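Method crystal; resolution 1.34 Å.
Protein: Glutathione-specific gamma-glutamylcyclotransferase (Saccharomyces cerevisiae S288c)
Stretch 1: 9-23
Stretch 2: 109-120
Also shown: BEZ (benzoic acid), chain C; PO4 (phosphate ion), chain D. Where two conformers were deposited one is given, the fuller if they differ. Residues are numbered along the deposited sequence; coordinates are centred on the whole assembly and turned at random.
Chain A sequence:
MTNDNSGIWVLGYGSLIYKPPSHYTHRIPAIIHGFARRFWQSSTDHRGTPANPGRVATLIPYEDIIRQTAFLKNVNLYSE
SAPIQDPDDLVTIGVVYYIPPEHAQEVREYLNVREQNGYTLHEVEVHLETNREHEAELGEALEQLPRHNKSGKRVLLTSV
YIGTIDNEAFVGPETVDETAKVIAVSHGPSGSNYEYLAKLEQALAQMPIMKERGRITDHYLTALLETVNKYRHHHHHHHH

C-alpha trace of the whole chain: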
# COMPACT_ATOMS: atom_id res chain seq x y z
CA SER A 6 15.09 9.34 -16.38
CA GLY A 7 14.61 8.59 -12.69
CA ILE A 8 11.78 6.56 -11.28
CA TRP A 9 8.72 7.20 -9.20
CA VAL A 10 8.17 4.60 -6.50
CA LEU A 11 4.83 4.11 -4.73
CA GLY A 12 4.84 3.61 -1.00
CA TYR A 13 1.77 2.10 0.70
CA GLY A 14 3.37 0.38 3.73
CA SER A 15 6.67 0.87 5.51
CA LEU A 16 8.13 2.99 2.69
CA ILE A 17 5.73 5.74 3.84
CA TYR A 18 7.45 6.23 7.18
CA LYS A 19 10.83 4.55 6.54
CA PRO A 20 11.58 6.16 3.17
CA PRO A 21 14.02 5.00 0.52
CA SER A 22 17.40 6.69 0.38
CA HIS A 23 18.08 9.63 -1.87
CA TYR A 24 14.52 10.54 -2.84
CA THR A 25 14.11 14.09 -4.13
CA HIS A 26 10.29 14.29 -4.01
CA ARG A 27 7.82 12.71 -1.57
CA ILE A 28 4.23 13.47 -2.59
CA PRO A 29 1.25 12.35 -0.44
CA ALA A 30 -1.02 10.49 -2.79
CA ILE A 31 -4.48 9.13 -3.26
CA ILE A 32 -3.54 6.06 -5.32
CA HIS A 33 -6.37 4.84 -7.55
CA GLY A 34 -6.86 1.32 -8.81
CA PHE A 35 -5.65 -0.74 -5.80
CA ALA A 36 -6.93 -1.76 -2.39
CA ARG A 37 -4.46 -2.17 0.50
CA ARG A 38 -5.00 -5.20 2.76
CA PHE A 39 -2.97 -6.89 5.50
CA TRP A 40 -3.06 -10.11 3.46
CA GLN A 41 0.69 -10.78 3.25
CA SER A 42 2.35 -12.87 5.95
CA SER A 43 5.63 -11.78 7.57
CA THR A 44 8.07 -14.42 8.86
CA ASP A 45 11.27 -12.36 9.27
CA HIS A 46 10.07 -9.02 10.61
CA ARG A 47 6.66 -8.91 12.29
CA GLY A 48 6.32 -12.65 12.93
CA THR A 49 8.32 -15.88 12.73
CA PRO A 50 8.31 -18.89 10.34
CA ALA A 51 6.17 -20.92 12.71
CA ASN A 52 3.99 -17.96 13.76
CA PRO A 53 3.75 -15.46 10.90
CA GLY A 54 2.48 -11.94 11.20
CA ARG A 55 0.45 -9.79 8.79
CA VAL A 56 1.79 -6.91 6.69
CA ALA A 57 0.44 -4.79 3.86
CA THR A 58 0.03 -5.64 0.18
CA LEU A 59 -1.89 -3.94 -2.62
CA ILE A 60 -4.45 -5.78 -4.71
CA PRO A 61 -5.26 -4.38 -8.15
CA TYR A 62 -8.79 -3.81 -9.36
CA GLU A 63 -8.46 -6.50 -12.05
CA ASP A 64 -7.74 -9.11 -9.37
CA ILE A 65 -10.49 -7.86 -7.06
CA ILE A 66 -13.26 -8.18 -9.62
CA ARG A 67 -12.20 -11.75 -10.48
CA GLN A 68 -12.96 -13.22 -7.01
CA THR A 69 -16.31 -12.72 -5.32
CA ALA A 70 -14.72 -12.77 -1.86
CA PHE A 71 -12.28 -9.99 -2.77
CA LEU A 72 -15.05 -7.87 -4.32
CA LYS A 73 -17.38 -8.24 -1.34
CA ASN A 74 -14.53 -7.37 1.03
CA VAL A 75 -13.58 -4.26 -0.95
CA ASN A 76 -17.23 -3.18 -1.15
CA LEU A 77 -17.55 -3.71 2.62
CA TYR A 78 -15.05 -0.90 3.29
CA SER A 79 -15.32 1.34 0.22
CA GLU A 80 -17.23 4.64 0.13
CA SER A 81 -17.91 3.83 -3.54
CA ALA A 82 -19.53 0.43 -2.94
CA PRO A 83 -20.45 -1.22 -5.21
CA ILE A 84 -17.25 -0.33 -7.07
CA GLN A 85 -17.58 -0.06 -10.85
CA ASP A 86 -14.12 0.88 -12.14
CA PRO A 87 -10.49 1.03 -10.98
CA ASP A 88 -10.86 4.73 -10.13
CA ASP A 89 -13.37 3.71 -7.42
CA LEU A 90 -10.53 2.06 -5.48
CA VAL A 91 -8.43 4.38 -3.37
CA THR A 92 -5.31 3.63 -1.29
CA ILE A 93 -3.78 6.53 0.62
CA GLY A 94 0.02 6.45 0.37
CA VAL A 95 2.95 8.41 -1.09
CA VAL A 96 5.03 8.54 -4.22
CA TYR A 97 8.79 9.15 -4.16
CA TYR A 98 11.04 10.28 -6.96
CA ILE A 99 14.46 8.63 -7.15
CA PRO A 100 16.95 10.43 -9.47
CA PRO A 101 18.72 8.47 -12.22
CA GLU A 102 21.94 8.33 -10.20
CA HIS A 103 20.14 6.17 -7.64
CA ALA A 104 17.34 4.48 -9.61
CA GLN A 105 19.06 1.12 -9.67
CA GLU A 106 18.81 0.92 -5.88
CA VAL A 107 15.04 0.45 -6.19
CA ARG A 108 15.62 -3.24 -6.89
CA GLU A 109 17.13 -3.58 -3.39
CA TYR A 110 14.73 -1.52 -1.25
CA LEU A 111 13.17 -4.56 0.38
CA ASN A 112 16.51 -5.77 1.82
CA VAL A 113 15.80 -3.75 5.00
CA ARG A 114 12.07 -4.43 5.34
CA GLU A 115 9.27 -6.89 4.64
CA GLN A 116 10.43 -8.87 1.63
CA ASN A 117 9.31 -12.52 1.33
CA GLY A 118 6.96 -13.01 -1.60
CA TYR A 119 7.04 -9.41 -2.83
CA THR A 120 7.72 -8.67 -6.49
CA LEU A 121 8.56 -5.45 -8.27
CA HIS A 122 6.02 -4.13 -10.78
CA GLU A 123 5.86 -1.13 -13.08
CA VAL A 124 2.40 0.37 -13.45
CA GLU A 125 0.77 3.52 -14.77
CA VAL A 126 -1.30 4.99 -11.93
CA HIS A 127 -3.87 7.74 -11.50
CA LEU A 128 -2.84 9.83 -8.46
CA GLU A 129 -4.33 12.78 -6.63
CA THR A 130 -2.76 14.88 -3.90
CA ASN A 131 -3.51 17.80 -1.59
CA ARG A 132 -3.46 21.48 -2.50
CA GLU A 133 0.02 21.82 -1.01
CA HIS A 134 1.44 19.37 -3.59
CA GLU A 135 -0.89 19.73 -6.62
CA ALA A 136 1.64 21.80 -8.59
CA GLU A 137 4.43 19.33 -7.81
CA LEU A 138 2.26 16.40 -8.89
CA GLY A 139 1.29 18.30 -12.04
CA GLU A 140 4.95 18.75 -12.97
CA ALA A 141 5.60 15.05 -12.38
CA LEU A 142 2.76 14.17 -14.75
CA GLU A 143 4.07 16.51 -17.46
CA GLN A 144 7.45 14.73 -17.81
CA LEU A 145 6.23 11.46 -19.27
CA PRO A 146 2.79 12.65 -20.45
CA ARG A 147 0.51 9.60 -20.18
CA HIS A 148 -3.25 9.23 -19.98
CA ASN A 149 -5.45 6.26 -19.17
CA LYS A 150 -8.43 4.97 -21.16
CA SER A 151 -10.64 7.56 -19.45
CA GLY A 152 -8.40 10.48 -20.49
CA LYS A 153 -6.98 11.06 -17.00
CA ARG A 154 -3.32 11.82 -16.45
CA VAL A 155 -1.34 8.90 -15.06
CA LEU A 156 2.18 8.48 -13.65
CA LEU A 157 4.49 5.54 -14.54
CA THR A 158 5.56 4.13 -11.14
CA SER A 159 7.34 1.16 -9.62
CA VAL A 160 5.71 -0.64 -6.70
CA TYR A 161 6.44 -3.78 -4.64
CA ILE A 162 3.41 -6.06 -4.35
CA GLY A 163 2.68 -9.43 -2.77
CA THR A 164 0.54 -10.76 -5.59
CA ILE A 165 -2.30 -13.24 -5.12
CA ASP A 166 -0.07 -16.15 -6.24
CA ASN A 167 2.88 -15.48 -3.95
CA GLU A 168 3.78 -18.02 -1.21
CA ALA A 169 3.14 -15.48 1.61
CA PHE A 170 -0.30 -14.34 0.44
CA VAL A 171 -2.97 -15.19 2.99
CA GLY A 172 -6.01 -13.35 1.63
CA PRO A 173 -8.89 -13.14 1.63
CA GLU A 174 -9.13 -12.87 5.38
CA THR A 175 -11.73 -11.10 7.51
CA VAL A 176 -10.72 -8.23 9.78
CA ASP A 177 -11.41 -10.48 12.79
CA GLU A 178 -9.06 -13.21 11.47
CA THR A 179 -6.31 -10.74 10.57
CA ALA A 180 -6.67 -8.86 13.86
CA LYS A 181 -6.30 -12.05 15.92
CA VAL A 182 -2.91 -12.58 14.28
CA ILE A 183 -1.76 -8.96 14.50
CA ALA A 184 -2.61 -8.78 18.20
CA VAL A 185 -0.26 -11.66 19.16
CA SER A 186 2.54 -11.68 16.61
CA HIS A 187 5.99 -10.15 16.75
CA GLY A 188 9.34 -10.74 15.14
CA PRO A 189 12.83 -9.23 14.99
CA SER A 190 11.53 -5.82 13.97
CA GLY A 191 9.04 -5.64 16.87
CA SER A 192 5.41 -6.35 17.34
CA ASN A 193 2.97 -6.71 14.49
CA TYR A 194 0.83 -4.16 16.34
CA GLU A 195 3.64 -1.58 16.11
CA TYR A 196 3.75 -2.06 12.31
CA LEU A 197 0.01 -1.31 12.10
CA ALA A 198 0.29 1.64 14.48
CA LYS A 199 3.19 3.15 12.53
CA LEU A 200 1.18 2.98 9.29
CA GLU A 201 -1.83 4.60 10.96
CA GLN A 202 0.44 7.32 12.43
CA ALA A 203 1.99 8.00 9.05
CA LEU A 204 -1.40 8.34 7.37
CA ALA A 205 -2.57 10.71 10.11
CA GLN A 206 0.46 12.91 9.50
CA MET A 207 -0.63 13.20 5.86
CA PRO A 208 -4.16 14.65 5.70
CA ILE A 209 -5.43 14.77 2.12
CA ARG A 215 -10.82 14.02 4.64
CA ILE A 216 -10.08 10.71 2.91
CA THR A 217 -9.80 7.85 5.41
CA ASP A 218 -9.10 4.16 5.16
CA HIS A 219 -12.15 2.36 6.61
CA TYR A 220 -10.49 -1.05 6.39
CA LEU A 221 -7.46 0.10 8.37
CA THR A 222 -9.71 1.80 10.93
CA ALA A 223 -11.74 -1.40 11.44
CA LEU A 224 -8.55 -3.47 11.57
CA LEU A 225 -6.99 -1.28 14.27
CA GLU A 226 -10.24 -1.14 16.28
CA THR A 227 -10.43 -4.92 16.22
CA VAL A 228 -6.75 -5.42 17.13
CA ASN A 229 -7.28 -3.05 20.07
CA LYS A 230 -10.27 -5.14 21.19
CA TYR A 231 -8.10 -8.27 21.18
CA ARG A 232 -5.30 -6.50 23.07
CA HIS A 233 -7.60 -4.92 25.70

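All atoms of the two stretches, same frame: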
# COMPACT_ATOMS: atom_id res chain seq x y z
N TRP A 9 9.67 6.92 -10.26
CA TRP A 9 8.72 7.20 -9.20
C TRP A 9 8.37 5.87 -8.58
O TRP A 9 8.10 4.91 -9.28
CB TRP A 9 7.46 7.82 -9.79
CG TRP A 9 7.76 9.26 -10.26
CD1 TRP A 9 8.12 9.67 -11.53
CD2 TRP A 9 7.72 10.46 -9.46
NE1 TRP A 9 8.30 11.02 -11.54
CE2 TRP A 9 8.05 11.54 -10.30
CE3 TRP A 9 7.42 10.72 -8.12
CZ2 TRP A 9 8.10 12.84 -9.84
CZ3 TRP A 9 7.46 12.01 -7.67
CH2 TRP A 9 7.79 13.06 -8.53
N VAL A 10 8.43 5.83 -7.25
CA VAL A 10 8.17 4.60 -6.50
C VAL A 10 6.98 4.86 -5.58
O VAL A 10 7.03 5.79 -4.77
CB VAL A 10 9.40 4.22 -5.66
CG1 VAL A 10 9.11 2.97 -4.78
CG2 VAL A 10 10.60 3.98 -6.53
N LEU A 11 5.96 4.00 -5.63
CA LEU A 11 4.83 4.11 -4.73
C LEU A 11 5.20 3.52 -3.39
O LEU A 11 5.88 2.50 -3.32
CB LEU A 11 3.67 3.27 -5.26
CG LEU A 11 2.96 3.71 -6.52
CD1 LEU A 11 1.82 2.71 -6.82
CD2 LEU A 11 2.46 5.10 -6.29
N GLY A 12 4.79 4.21 -2.33
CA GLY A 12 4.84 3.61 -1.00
C GLY A 12 3.46 3.51 -0.40
O GLY A 12 2.72 4.50 -0.35
N TYR A 13 3.08 2.31 0.09
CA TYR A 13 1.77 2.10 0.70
C TYR A 13 1.90 1.44 2.06
O TYR A 13 0.89 1.26 2.74
CB TYR A 13 0.83 1.29 -0.22
CG TYR A 13 1.36 -0.07 -0.50
CD1 TYR A 13 1.07 -1.13 0.33
CD2 TYR A 13 2.14 -0.31 -1.61
CE1 TYR A 13 1.56 -2.36 0.11
CE2 TYR A 13 2.62 -1.58 -1.87
CZ TYR A 13 2.31 -2.62 -1.01
OH TYR A 13 2.78 -3.89 -1.26
N GLY A 14 3.11 1.05 2.46
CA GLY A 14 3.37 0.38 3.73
C GLY A 14 4.54 1.05 4.39
O GLY A 14 4.49 2.28 4.58
N SER A 15 5.57 0.29 4.76
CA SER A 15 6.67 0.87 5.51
C SER A 15 7.46 1.90 4.73
O SER A 15 8.16 2.67 5.35
CB SER A 15 7.63 -0.19 6.07
OG SER A 15 8.26 -0.92 5.04
N LEU A 16 7.39 1.92 3.38
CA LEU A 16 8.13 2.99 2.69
C LEU A 16 7.54 4.35 2.99
O LEU A 16 8.22 5.35 2.75
CB LEU A 16 8.11 2.77 1.17
CG LEU A 16 8.99 1.63 0.66
CD1 LEU A 16 8.59 1.25 -0.81
CD2 LEU A 16 10.47 1.98 0.76
N ILE A 17 6.30 4.43 3.49
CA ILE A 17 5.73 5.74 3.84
C ILE A 17 6.53 6.39 4.95
O ILE A 17 6.88 7.58 4.89
CB ILE A 17 4.25 5.60 4.24
CG1 ILE A 17 3.42 5.17 3.05
CG2 ILE A 17 3.76 6.95 4.74
CD1 ILE A 17 1.94 4.88 3.41
N TYR A 18 6.82 5.64 6.01
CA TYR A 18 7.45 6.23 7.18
C TYR A 18 8.90 5.86 7.35
O TYR A 18 9.58 6.45 8.21
CB TYR A 18 6.68 5.89 8.45
CG TYR A 18 6.49 4.41 8.65
CD1 TYR A 18 7.52 3.61 9.15
CD2 TYR A 18 5.30 3.81 8.30
CE1 TYR A 18 7.36 2.25 9.34
CE2 TYR A 18 5.13 2.44 8.51
CZ TYR A 18 6.17 1.69 9.00
OH TYR A 18 6.04 0.34 9.17
N LYS A 19 9.41 4.89 6.57
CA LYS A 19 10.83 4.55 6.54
C LYS A 19 11.19 4.69 5.06
O LYS A 19 11.20 3.69 4.32
CB LYS A 19 11.06 3.14 7.07
CG LYS A 19 12.51 2.71 7.12
CD LYS A 19 12.68 1.49 8.01
CE LYS A 19 13.78 0.57 7.51
NZ LYS A 19 13.34 -0.13 6.28
N PRO A 20 11.49 5.90 4.61
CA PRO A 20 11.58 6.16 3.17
C PRO A 20 12.79 5.51 2.55
O PRO A 20 13.74 5.12 3.25
CB PRO A 20 11.71 7.69 3.10
CG PRO A 20 12.33 8.05 4.42
CD PRO A 20 11.72 7.12 5.41
N PRO A 21 12.80 5.39 1.23
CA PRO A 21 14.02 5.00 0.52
C PRO A 21 15.06 6.12 0.58
O PRO A 21 14.75 7.30 0.81
CB PRO A 21 13.53 4.75 -0.90
CG PRO A 21 12.34 5.63 -1.05
CD PRO A 21 11.69 5.73 0.31
N SER A 22 16.32 5.73 0.41
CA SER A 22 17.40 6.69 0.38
C SER A 22 17.33 7.53 -0.88
O SER A 22 16.90 7.08 -1.94
CB SER A 22 18.75 5.97 0.36
OG SER A 22 18.80 4.95 1.33
N HIS A 23 17.76 8.77 -0.74
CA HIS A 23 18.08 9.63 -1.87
C HIS A 23 16.87 10.11 -2.66
O HIS A 23 17.03 10.60 -3.79
CB HIS A 23 19.13 9.00 -2.79
CG HIS A 23 20.48 8.94 -2.17
ND1 HIS A 23 21.09 7.76 -1.82
CD2 HIS A 23 21.32 9.93 -1.79
CE1 HIS A 23 22.26 8.02 -1.27
NE2 HIS A 23 22.43 9.33 -1.24
N GLU A 109 16.64 -3.07 -4.66
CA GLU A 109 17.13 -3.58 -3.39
C GLU A 109 16.42 -2.98 -2.18
O GLU A 109 16.83 -3.26 -1.05
CB GLU A 109 18.65 -3.39 -3.27
CG GLU A 109 19.45 -4.12 -4.35
N TYR A 110 15.34 -2.21 -2.37
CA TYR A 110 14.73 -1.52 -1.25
C TYR A 110 14.14 -2.45 -0.22
O TYR A 110 13.98 -2.05 0.93
CB TYR A 110 13.58 -0.62 -1.73
CG TYR A 110 14.02 0.65 -2.38
CD1 TYR A 110 15.35 1.09 -2.30
CD2 TYR A 110 13.10 1.46 -3.05
CE1 TYR A 110 15.74 2.31 -2.90
CE2 TYR A 110 13.48 2.66 -3.65
CZ TYR A 110 14.79 3.07 -3.57
OH TYR A 110 15.15 4.24 -4.18
N LEU A 111 13.78 -3.67 -0.60
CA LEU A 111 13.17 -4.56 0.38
C LEU A 111 14.19 -5.25 1.29
O LEU A 111 13.77 -5.96 2.22
CB LEU A 111 12.24 -5.60 -0.25
CG LEU A 111 11.06 -5.00 -1.03
CD1 LEU A 111 9.99 -6.04 -1.25
CD2 LEU A 111 10.42 -3.79 -0.33
N ASN A 112 15.49 -5.07 1.04
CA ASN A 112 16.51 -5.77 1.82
C ASN A 112 16.48 -5.39 3.30
O ASN A 112 17.03 -6.13 4.12
CB ASN A 112 17.91 -5.50 1.26
CG ASN A 112 18.14 -6.16 -0.07
OD1 ASN A 112 17.31 -6.94 -0.52
ND2 ASN A 112 19.28 -5.87 -0.71
N VAL A 113 15.87 -4.25 3.64
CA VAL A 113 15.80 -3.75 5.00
C VAL A 113 14.38 -3.78 5.56
O VAL A 113 14.11 -3.15 6.61
CB VAL A 113 16.37 -2.33 5.13
CG1 VAL A 113 17.86 -2.32 4.80
CG2 VAL A 113 15.55 -1.36 4.24
N ARG A 114 13.46 -4.46 4.89
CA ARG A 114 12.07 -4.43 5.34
C ARG A 114 11.38 -5.74 4.96
O ARG A 114 12.02 -6.75 4.70
CB ARG A 114 11.35 -3.18 4.84
CG ARG A 114 11.31 -3.09 3.34
CD ARG A 114 10.81 -1.71 2.89
NE ARG A 114 11.85 -0.69 2.91
CZ ARG A 114 11.75 0.48 3.54
NH1 ARG A 114 10.66 0.76 4.25
NH2 ARG A 114 12.74 1.37 3.45
N GLU A 115 10.05 -5.72 4.99
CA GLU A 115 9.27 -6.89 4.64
C GLU A 115 9.60 -7.23 3.18
O GLU A 115 9.70 -6.34 2.33
CB GLU A 115 7.79 -6.52 4.74
CG GLU A 115 7.43 -5.86 6.11
CD GLU A 115 7.82 -4.37 6.26
OE1 GLU A 115 7.84 -3.54 5.30
OE2 GLU A 115 8.12 -3.96 7.38
N GLN A 116 9.80 -8.52 2.91
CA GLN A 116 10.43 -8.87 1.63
C GLN A 116 9.94 -10.19 1.06
O GLN A 116 9.86 -10.34 -0.17
CB GLN A 116 11.96 -8.93 1.81
CG GLN A 116 12.71 -9.17 0.52
CD GLN A 116 14.21 -8.86 0.64
OE1 GLN A 116 14.83 -9.12 1.68
NE2 GLN A 116 14.79 -8.29 -0.43
N ASN A 117 9.65 -11.21 1.89
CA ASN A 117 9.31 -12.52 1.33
C ASN A 117 8.04 -12.42 0.50
O ASN A 117 7.02 -11.91 0.96
CB ASN A 117 9.08 -13.53 2.47
CG ASN A 117 10.35 -13.95 3.11
OD1 ASN A 117 11.32 -14.27 2.43
ND2 ASN A 117 10.36 -13.97 4.45
N GLY A 118 8.12 -12.92 -0.73
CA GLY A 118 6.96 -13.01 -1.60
C GLY A 118 6.60 -11.73 -2.32
O GLY A 118 5.66 -11.73 -3.13
N TYR A 119 7.32 -10.64 -2.11
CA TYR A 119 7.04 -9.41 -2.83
C TYR A 119 7.78 -9.41 -4.15
O TYR A 119 8.92 -9.87 -4.24
CB TYR A 119 7.47 -8.17 -2.03
CG TYR A 119 6.58 -7.85 -0.86
CD1 TYR A 119 5.45 -7.02 -1.00
CD2 TYR A 119 6.83 -8.40 0.40
CE1 TYR A 119 4.64 -6.71 0.09
CE2 TYR A 119 6.03 -8.08 1.51
CZ TYR A 119 4.93 -7.25 1.34
OH TYR A 119 4.16 -6.96 2.42
N THR A 120 7.12 -8.86 -5.16
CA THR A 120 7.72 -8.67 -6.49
C THR A 120 7.57 -7.23 -6.95
O THR A 120 6.67 -6.49 -6.50
CB THR A 120 7.08 -9.65 -7.50
OG1 THR A 120 5.65 -9.54 -7.44
CG2 THR A 120 7.50 -11.10 -7.20
C BEZ C . 5.62 -0.15 0.54
O1 BEZ C . 5.64 0.66 1.43
O2 BEZ C . 5.03 0.18 -0.49
C1 BEZ C . 6.20 -1.51 0.72
C2 BEZ C . 5.92 -2.46 -0.25
C3 BEZ C . 6.38 -3.77 -0.10
C4 BEZ C . 7.19 -4.11 0.97
C5 BEZ C . 7.50 -3.13 1.91
C6 BEZ C . 7.01 -1.84 1.82
P PO4 D . 8.80 -10.98 5.74
O1 PO4 D . 8.34 -12.43 5.66
O2 PO4 D . 9.90 -10.71 4.74
O3 PO4 D . 9.14 -10.60 7.18
O4 PO4 D . 7.57 -10.09 5.34
O HOH W 1 5.36 -2.73 4.53
O HOH W 2 17.72 5.05 -3.65

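This is a largely side-chain-mediated contact between two loop-rich segments, centred on Arg114, with a tyrosine–proline contact beside it and a benzoic acid molecule bridging the two stretches. No backbone-to-backbone hydrogen bond joins them. Stretch 1 leaves a strand at Gly12, passes through a weakly bonded helix at about 15-18, and continues as loop. Stretch 2 is mostly loop or turn. The stretches come near each other at Pro21 and Tyr110, with CA atoms 6.8 Å apart, and at Ser15 and Arg114, with CA atoms 7.6 Å apart.

Arg114 is buried and reaches across to stretch 1. Its NH1 and NH2 both donate to Lys19 O, at 3.0 and 2.9 Å, so one carbonyl receives a forked pair of bonds. Arg114 NH1 also donates to Ser15 OG at 3.0 Å. Ser15 OG in turn donates to Glu115 OE1 at 2.7 Å, so the serine hydroxyl relays between a cationic and an acidic side chain. Within stretch 2, Arg114 NE donates to Tyr110 O at 3.2 Å, which helps hold the side chain in place.

The guanidinium is covered on opposite faces. Leu16 CD2 lies over one, 3.4 Å from Arg114 CZ. Lys19 NZ lies over the other, 3.3 Å from Arg114 NH2. These are like charges and both are donors, so this approach is not itself a bond. Lys19 NZ instead donates to Val113 O at 3.1 Å.

Tyr110 makes the apolar part of the contact. Pro21 CB sits over its ring face, 3.6 Å from the ring centroid, in a CH-pi contact. Val10 CG2 lies at the ring edge, 4.3 Å from Tyr110 CE2. Water 2 extends the contact: it donates to Ser22 O at 2.8 Å and accepts from Tyr110 OH at 2.7 Å. Water 1 makes a second bridge, accepting from Ser15 N at 3.0 Å and donating to Glu115 OE1 at 2.7 Å.

Benzoic acid contacts both stretches. Stretch 1 binds its carboxylate through backbone amides: Tyr13 N to BEZ O2 at 2.9 Å, Gly14 N to BEZ O1 at 2.8 Å, and Leu16 N to BEZ O1 at 2.9 Å. Stretch 2 lines its ring. Tyr119 CE1 is 3.4 Å from BEZ C3, and Leu111 CD2 is 3.5 Å from BEZ C4. Tyr13 OH meets the edge of the Tyr119 ring, 3.6 Å from Tyr119 CE1.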